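Local coordinates for kinetochore protein mis18 (Schizosaccharomyces pombe, PDB 5J6P) that forms part of the CENP-A recruiting complex, maintaining kinetochore factors and keeping histones deacetylated in the central core of centromeres, at residues Cys12-Ile24 with Phe32-Val44. Residues are numbered along the deposited sequence; the frame is centred on the assembly and turned at random.
Sequences CFQIVGDSNAWVI and FTLSDAVENSVRV
A classic beta bulge sets two residues, Val23 and Ile24, opposite the single Thr33 and shifts the antiparallel register by one residue just past the Trp22-Leu34 pair. Thr33 N donates to Ile24 O at 3.0 Å, whereas the return bond from Val23 N to Thr33 O is weak. Beside the bulge, Ala21 O is gripped twice by Ser35: the backbone N lies in the carbonyl plane at 2.9 Å, and OG reaches the same oxygen at 3.1 Å from a tilted position. With chi1 of 65°, Ser35 OG sits between its own backbone N and carbonyl carbon, which brings the hydroxyl within reach of that oxygen. The Trp22 six-membered ring and the Phe32 ring are nearly parallel (5°) but displaced, meeting at their margins, where Trp22 CZ3 lies 3.9 Å from Phe32 CD2 and Trp22 CH2 equally close to Phe32 CB. Trp22 to Ile24 and Phe32 to Leu34 belong to the hairpin of strands 22-26 and 31-34, at one border of the six-stranded sheet in the Yippee-like, beta-tent domain of Mis18. Farther along, the loop at Ala37 and Val38 passes beside strand 15-18 of the three-stranded sheet, where Val38 N approaches Val16 O from above the carbonyl plane, 2.8 Å away. Ser41 OG and N both bind Val38 O, fixing the turn whose Ser41 CA and CB lie against the Gln14 amide. Gln14 also touches Cys63, which completes the zinc site with Cys9, Cys12 and Cys66. Replacing Gln14 with an alanine would probably open a gap beside Ser41 and deprive Cys63 of a packing neighbour.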
ATOM      1  N   CYS A  12      -3.982   5.194  -9.135  1.00 61.12           N
ATOM      2  CA  CYS A  12      -5.091   4.796  -8.271  1.00 54.90           C
ATOM      3  C   CYS A  12      -4.659   4.272  -6.897  1.00 61.26           C
ATOM      4  O   CYS A  12      -5.485   4.151  -5.992  1.00 68.66           O
ATOM      5  CB  CYS A  12      -5.963   3.751  -8.974  1.00 57.00           C
ATOM      6  SG  CYS A  12      -5.250   2.089  -9.016  1.00 60.08           S
ATOM      7  N   PHE A  13      -3.375   3.961  -6.741  1.00 63.40           N
ATOM      8  CA  PHE A  13      -2.872   3.407  -5.464  1.00 60.14           C
ATOM      9  C   PHE A  13      -3.206   1.925  -5.221  1.00 61.89           C
ATOM     10  O   PHE A  13      -3.083   1.420  -4.106  1.00 61.32           O
ATOM     11  CB  PHE A  13      -3.310   4.247  -4.261  1.00 57.69           C
ATOM     12  CG  PHE A  13      -2.636   5.589  -4.121  1.00 66.52           C
ATOM     13  CD1 PHE A  13      -1.568   5.997  -4.907  1.00 70.72           C
ATOM     14  CD2 PHE A  13      -3.064   6.438  -3.107  1.00 71.96           C
ATOM     15  CE1 PHE A  13      -0.972   7.224  -4.721  1.00 65.92           C
ATOM     16  CE2 PHE A  13      -2.461   7.658  -2.906  1.00 75.13           C
ATOM     17  CZ  PHE A  13      -1.414   8.057  -3.733  1.00 71.88           C
ATOM     18  N   GLN A  14      -3.608   1.210  -6.251  1.00 61.67           N
ATOM     19  CA  GLN A  14      -3.749  -0.205  -6.094  1.00 62.10           C
ATOM     20  C   GLN A  14      -2.395  -0.836  -5.826  1.00 61.99           C
ATOM     21  O   GLN A  14      -1.427  -0.571  -6.535  1.00 67.94           O
ATOM     22  CB  GLN A  14      -4.356  -0.834  -7.342  1.00 63.88           C
ATOM     23  CG  GLN A  14      -4.528  -2.327  -7.156  1.00 57.57           C
ATOM     24  CD  GLN A  14      -5.298  -2.995  -8.263  1.00 61.24           C
ATOM     25  OE1 GLN A  14      -5.215  -2.627  -9.466  1.00 71.76           O
ATOM     26  NE2 GLN A  14      -6.019  -4.024  -7.878  1.00 61.66           N
ATOM     27  N   ILE A  15      -2.334  -1.688  -4.816  1.00 69.36           N
ATOM     28  CA  ILE A  15      -1.102  -2.402  -4.524  1.00 76.86           C
ATOM     29  C   ILE A  15      -0.985  -3.531  -5.518  1.00 78.28           C
ATOM     30  O   ILE A  15      -1.910  -4.319  -5.627  1.00 68.51           O
ATOM     31  CB  ILE A  15      -1.085  -2.982  -3.108  1.00 76.16           C
ATOM     32  CG1 ILE A  15      -0.878  -1.844  -2.116  1.00 80.27           C
ATOM     33  CG2 ILE A  15       0.008  -4.026  -2.946  1.00 71.34           C
ATOM     34  CD1 ILE A  15      -1.308  -2.184  -0.702  1.00 82.62           C
ATOM     35  N   VAL A  16       0.158  -3.598  -6.203  1.00 74.80           N
ATOM     36  CA  VAL A  16       0.422  -4.633  -7.206  1.00 77.02           C
ATOM     37  C   VAL A  16       1.407  -5.718  -6.727  1.00 79.31           C
ATOM     38  O   VAL A  16       1.377  -6.848  -7.208  1.00 79.85           O
ATOM     39  CB  VAL A  16       0.902  -3.999  -8.523  1.00 80.22           C
ATOM     40  CG1 VAL A  16      -0.128  -2.985  -9.035  1.00 76.18           C
ATOM     41  CG2 VAL A  16       2.276  -3.349  -8.367  1.00 83.07           C
ATOM     42  N   GLY A  17       2.284  -5.374  -5.794  1.00 72.76           N
ATOM     43  CA  GLY A  17       3.051  -6.373  -5.076  1.00 78.09           C
ATOM     44  C   GLY A  17       3.951  -5.762  -4.038  1.00 79.29           C
ATOM     45  O   GLY A  17       3.755  -4.604  -3.649  1.00 85.46           O
ATOM     46  N   ASP A  18       4.957  -6.530  -3.620  1.00 81.96           N
ATOM     47  CA  ASP A  18       5.918  -6.088  -2.596  1.00 81.12           C
ATOM     48  C   ASP A  18       7.304  -6.579  -2.886  1.00 77.82           C
ATOM     49  O   ASP A  18       7.520  -7.335  -3.831  1.00 81.48           O
ATOM     50  CB  ASP A  18       5.493  -6.598  -1.233  1.00 80.54           C
ATOM     51  CG  ASP A  18       5.366  -8.085  -1.212  1.00 85.60           C
ATOM     52  OD1 ASP A  18       6.325  -8.778  -1.623  1.00 91.37           O
ATOM     53  OD2 ASP A  18       4.293  -8.559  -0.812  1.00 73.14           O
ATOM     54  N   SER A  19       8.235  -6.149  -2.045  1.00 82.63           N
ATOM     55  CA  SER A  19       9.650  -6.496  -2.165  1.00 81.17           C
ATOM     56  C   SER A  19       9.945  -7.952  -2.035  1.00 78.29           C
ATOM     57  O   SER A  19      10.930  -8.403  -2.560  1.00 85.61           O
ATOM     58  CB  SER A  19      10.491  -5.773  -1.124  1.00 87.29           C
ATOM     59  OG  SER A  19      10.987  -4.581  -1.704  1.00 93.45           O
ATOM     60  N   ASN A  20       9.107  -8.696  -1.350  1.00 81.47           N
ATOM     61  CA  ASN A  20       9.429 -10.087  -1.087  1.00 82.91           C
ATOM     62  C   ASN A  20       9.433 -11.016  -2.295  1.00 82.15           C
ATOM     63  O   ASN A  20      10.184 -12.000  -2.301  1.00 84.34           O
ATOM     64  CB  ASN A  20       8.584 -10.592   0.081  1.00 84.21           C
ATOM     65  CG  ASN A  20       8.949  -9.877   1.376  1.00 82.41           C
ATOM     66  OD1 ASN A  20       9.895  -9.051   1.425  1.00 77.61           O
ATOM     67  ND2 ASN A  20       8.218 -10.173   2.420  1.00 88.95           N
ATOM     68  N   ALA A  21       8.663 -10.676  -3.328  1.00 78.53           N
ATOM     69  CA  ALA A  21       8.796 -11.322  -4.636  1.00 74.72           C
ATOM     70  C   ALA A  21       9.848 -10.675  -5.589  1.00 77.26           C
ATOM     71  O   ALA A  21       9.832 -10.942  -6.805  1.00 78.74           O
ATOM     72  CB  ALA A  21       7.449 -11.395  -5.326  1.00 78.56           C
ATOM     73  N   TRP A  22      10.773  -9.873  -5.058  1.00 67.72           N
ATOM     74  CA  TRP A  22      11.789  -9.225  -5.891  1.00 75.83           C
ATOM     75  C   TRP A  22      12.714 -10.245  -6.545  1.00 88.84           C
ATOM     76  O   TRP A  22      12.884 -11.376  -6.049  1.00 88.11           O
ATOM     77  CB  TRP A  22      12.565  -8.235  -5.059  1.00 77.60           C
ATOM     78  CG  TRP A  22      13.632  -7.468  -5.698  1.00 83.36           C
ATOM     79  CD1 TRP A  22      14.901  -7.892  -5.951  1.00 86.04           C
ATOM     80  CD2 TRP A  22      13.595  -6.074  -6.034  1.00 89.69           C
ATOM     81  NE1 TRP A  22      15.649  -6.856  -6.470  1.00 94.44           N
ATOM     82  CE2 TRP A  22      14.876  -5.729  -6.530  1.00 93.62           C
ATOM     83  CE3 TRP A  22      12.599  -5.074  -5.964  1.00 93.55           C
ATOM     84  CZ2 TRP A  22      15.187  -4.430  -6.988  1.00103.13           C
ATOM     85  CZ3 TRP A  22      12.905  -3.764  -6.420  1.00 93.28           C
ATOM     86  CH2 TRP A  22      14.194  -3.461  -6.922  1.00101.49           C
ATOM     87  N   VAL A  23      13.242  -9.834  -7.700  1.00 96.20           N
ATOM     88  CA  VAL A  23      14.059 -10.664  -8.578  1.00 89.45           C
ATOM     89  C   VAL A  23      15.318  -9.909  -8.939  1.00 89.84           C
ATOM     90  O   VAL A  23      16.416 -10.325  -8.564  1.00 93.85           O
ATOM     91  CB  VAL A  23      13.307 -11.017  -9.876  1.00 96.44           C
ATOM     92  CG1 VAL A  23      14.235 -11.704 -10.880  1.00 96.37           C
ATOM     93  CG2 VAL A  23      12.086 -11.882  -9.567  1.00 97.19           C
ATOM     94  N   ILE A  24      15.146  -8.804  -9.659  1.00 82.77           N
ATOM     95  CA  ILE A  24      16.258  -8.003 -10.179  1.00 89.46           C
ATOM     96  C   ILE A  24      15.681  -6.644 -10.546  1.00 86.54           C
ATOM     97  O   ILE A  24      14.459  -6.518 -10.539  1.00 92.81           O
ATOM     98  CB  ILE A  24      16.832  -8.680 -11.438  1.00 96.14           C
ATOM     99  CG1 ILE A  24      18.057  -7.934 -12.029  1.00102.46           C
ATOM    100  CG2 ILE A  24      15.739  -8.825 -12.495  1.00 88.93           C
ATOM    101  CD1 ILE A  24      19.210  -7.682 -11.069  1.00113.59           C
ATOM    102  N   PHE A  32      11.916  -2.318 -12.697  1.00 71.89           N
ATOM    103  CA  PHE A  32      12.262  -3.379 -11.713  1.00 75.40           C
ATOM    104  C   PHE A  32      11.351  -4.586 -11.886  1.00 70.12           C
ATOM    105  O   PHE A  32      10.304  -4.492 -12.473  1.00 80.84           O
ATOM    106  CB  PHE A  32      12.216  -2.869 -10.258  1.00 78.77           C
ATOM    107  CG  PHE A  32      10.831  -2.532  -9.770  1.00 79.92           C
ATOM    108  CD1 PHE A  32      10.289  -1.252  -9.970  1.00 80.54           C
ATOM    109  CD2 PHE A  32      10.058  -3.485  -9.133  1.00 72.59           C
ATOM    110  CE1 PHE A  32       9.004  -0.939  -9.533  1.00 75.70           C
ATOM    111  CE2 PHE A  32       8.762  -3.178  -8.715  1.00 77.33           C
ATOM    112  CZ  PHE A  32       8.239  -1.910  -8.910  1.00 71.12           C
ATOM    113  N   THR A  33      11.727  -5.729 -11.354  1.00 71.40           N
ATOM    114  CA  THR A  33      11.140  -6.959 -11.844  1.00 74.04           C
ATOM    115  C   THR A  33      10.832  -7.892 -10.680  1.00 71.09           C
ATOM    116  O   THR A  33      11.639  -8.030  -9.780  1.00 71.49           O
ATOM    117  CB  THR A  33      12.080  -7.612 -12.916  1.00 77.91           C
ATOM    118  OG1 THR A  33      12.422  -6.648 -13.955  1.00 71.32           O
ATOM    119  CG2 THR A  33      11.435  -8.861 -13.525  1.00 68.95           C
ATOM    120  N   LEU A  34       9.655  -8.512 -10.738  1.00 64.99           N
ATOM    121  CA  LEU A  34       9.076  -9.248  -9.641  1.00 73.70           C
ATOM    122  C   LEU A  34       8.576 -10.561 -10.184  1.00 70.96           C
ATOM    123  O   LEU A  34       8.085 -10.607 -11.290  1.00 72.20           O
ATOM    124  CB  LEU A  34       7.854  -8.489  -9.059  1.00 78.90           C
ATOM    125  CG  LEU A  34       7.849  -7.547  -7.828  1.00 84.13           C
ATOM    126  CD1 LEU A  34       8.927  -6.471  -7.849  1.00 82.31           C
ATOM    127  CD2 LEU A  34       6.473  -6.894  -7.672  1.00 80.07           C
ATOM    128  N   SER A  35       8.625 -11.587  -9.353  1.00 72.75           N
ATOM    129  CA  SER A  35       8.223 -12.925  -9.694  1.00 76.80           C
ATOM    130  C   SER A  35       6.785 -13.185  -9.339  1.00 84.30           C
ATOM    131  O   SER A  35       6.247 -14.285  -9.608  1.00 80.21           O
ATOM    132  CB  SER A  35       9.093 -13.919  -8.917  1.00 83.93           C
ATOM    133  OG  SER A  35       8.869 -13.821  -7.515  1.00 83.83           O
ATOM    134  N   ASP A  36       6.171 -12.223  -8.653  1.00 88.77           N
ATOM    135  CA  ASP A  36       4.748 -12.337  -8.359  1.00 93.37           C
ATOM    136  C   ASP A  36       4.086 -10.983  -8.203  1.00 85.42           C
ATOM    137  O   ASP A  36       4.743  -9.992  -7.856  1.00 84.16           O
ATOM    138  CB  ASP A  36       4.476 -13.216  -7.107  1.00 87.21           C
ATOM    139  CG  ASP A  36       3.102 -13.904  -7.166  1.00 94.83           C
ATOM    140  OD1 ASP A  36       2.335 -13.638  -8.122  1.00 90.02           O
ATOM    141  OD2 ASP A  36       2.778 -14.715  -6.272  1.00109.76           O
ATOM    142  N   ALA A  37       2.776 -10.968  -8.459  1.00 75.30           N
ATOM    143  CA  ALA A  37       1.954  -9.813  -8.175  1.00 75.27           C
ATOM    144  C   ALA A  37       0.606 -10.224  -7.703  1.00 68.19           C
ATOM    145  O   ALA A  37       0.161 -11.314  -7.958  1.00 69.30           O
ATOM    146  CB  ALA A  37       1.818  -8.959  -9.426  1.00 84.07           C
ATOM    147  N   VAL A  38      -0.079  -9.292  -7.080  1.00 74.62           N
ATOM    148  CA  VAL A  38      -1.428  -9.540  -6.586  1.00 74.94           C
ATOM    149  C   VAL A  38      -2.340 -10.036  -7.701  1.00 76.59           C
ATOM    150  O   VAL A  38      -2.328  -9.491  -8.807  1.00 75.57           O
ATOM    151  CB  VAL A  38      -2.047  -8.264  -5.998  1.00 69.99           C
ATOM    152  CG1 VAL A  38      -3.473  -8.551  -5.535  1.00 63.18           C
ATOM    153  CG2 VAL A  38      -1.163  -7.686  -4.878  1.00 68.74           C
ATOM    154  N   GLU A  39      -3.153 -11.040  -7.398  1.00 84.48           N
ATOM    155  CA  GLU A  39      -3.810 -11.786  -8.457  1.00100.90           C
ATOM    156  C   GLU A  39      -4.590 -10.909  -9.413  1.00105.87           C
ATOM    157  O   GLU A  39      -4.244 -10.820 -10.607  1.00110.44           O
ATOM    158  CB  GLU A  39      -4.692 -12.904  -7.916  1.00116.27           C
ATOM    159  CG  GLU A  39      -3.988 -14.254  -7.939  1.00125.76           C
ATOM    160  CD  GLU A  39      -4.798 -15.331  -7.254  1.00137.02           C
ATOM    161  OE1 GLU A  39      -6.035 -15.360  -7.470  1.00122.76           O
ATOM    162  OE2 GLU A  39      -4.197 -16.137  -6.498  1.00144.57           O
ATOM    163  N   ASN A  40      -5.607 -10.221  -8.923  1.00 86.28           N
ATOM    164  CA  ASN A  40      -6.373  -9.459  -9.879  1.00 87.67           C
ATOM    165  C   ASN A  40      -5.887  -8.014 -10.095  1.00 84.87           C
ATOM    166  O   ASN A  40      -6.566  -7.243 -10.774  1.00 71.29           O
ATOM    167  CB  ASN A  40      -7.862  -9.621  -9.591  1.00 93.29           C
ATOM    168  CG  ASN A  40      -8.356 -11.023  -9.946  1.00105.13           C
ATOM    169  OD1 ASN A  40      -8.953 -11.715  -9.118  1.00102.19           O
ATOM    170  ND2 ASN A  40      -8.067 -11.465 -11.176  1.00102.32           N
ATOM    171  N   SER A  41      -4.675  -7.673  -9.637  1.00 73.04           N
ATOM    172  CA  SER A  41      -4.190  -6.309  -9.788  1.00 73.71           C
ATOM    173  C   SER A  41      -3.761  -5.895 -11.201  1.00 76.55           C
ATOM    174  O   SER A  41      -3.561  -4.709 -11.456  1.00 66.45           O
ATOM    175  CB  SER A  41      -3.020  -6.056  -8.867  1.00 71.26           C
ATOM    176  OG  SER A  41      -1.935  -6.871  -9.230  1.00 83.35           O
ATOM    177  N   VAL A  42      -3.640  -6.837 -12.125  1.00 80.01           N
ATOM    178  CA  VAL A  42      -2.812  -6.602 -13.302  1.00 74.33           C
ATOM    179  C   VAL A  42      -3.302  -7.430 -14.477  1.00 71.20           C
ATOM    180  O   VAL A  42      -3.672  -8.592 -14.287  1.00 64.74           O
ATOM    181  CB  VAL A  42      -1.320  -6.840 -12.882  1.00 70.43           C
ATOM    182  CG1 VAL A  42      -0.625  -7.937 -13.652  1.00 70.38           C
ATOM    183  CG2 VAL A  42      -0.550  -5.542 -12.930  1.00 72.37           C
ATOM    184  N   ARG A  43      -3.313  -6.812 -15.661  1.00 70.48           N
ATOM    185  CA  ARG A  43      -3.804  -7.423 -16.922  1.00 69.80           C
ATOM    186  C   ARG A  43      -2.678  -7.437 -17.947  1.00 72.94           C
ATOM    187  O   ARG A  43      -1.990  -6.433 -18.116  1.00 75.28           O
ATOM    188  CB  ARG A  43      -4.948  -6.570 -17.478  1.00 69.01           C
ATOM    189  CG  ARG A  43      -5.690  -7.071 -18.727  1.00 72.15           C
ATOM    190  CD  ARG A  43      -6.529  -5.980 -19.432  1.00 71.86           C
ATOM    191  NE  ARG A  43      -7.191  -5.149 -18.428  1.00 77.92           N
ATOM    192  CZ  ARG A  43      -7.160  -3.816 -18.328  1.00 77.49           C
ATOM    193  NH1 ARG A  43      -6.582  -3.035 -19.224  1.00 80.39           N
ATOM    194  NH2 ARG A  43      -7.800  -3.240 -17.315  1.00 95.79           N
ATOM    195  N   VAL A  44      -2.491  -8.565 -18.636  1.00 83.11           N
ATOM    196  CA  VAL A  44      -1.510  -8.681 -19.722  1.00 79.90           C
ATOM    197  C   VAL A  44      -2.263  -8.404 -21.013  1.00 76.37           C
ATOM    198  O   VAL A  44      -3.201  -9.114 -21.311  1.00 80.18           O
ATOM    199  CB  VAL A  44      -0.943 -10.112 -19.797  1.00 84.67           C
ATOM    200  CG1 VAL A  44       0.155 -10.199 -20.842  1.00 88.79           C
ATOM    201  CG2 VAL A  44      -0.384 -10.557 -18.453  1.00 90.20           C
TER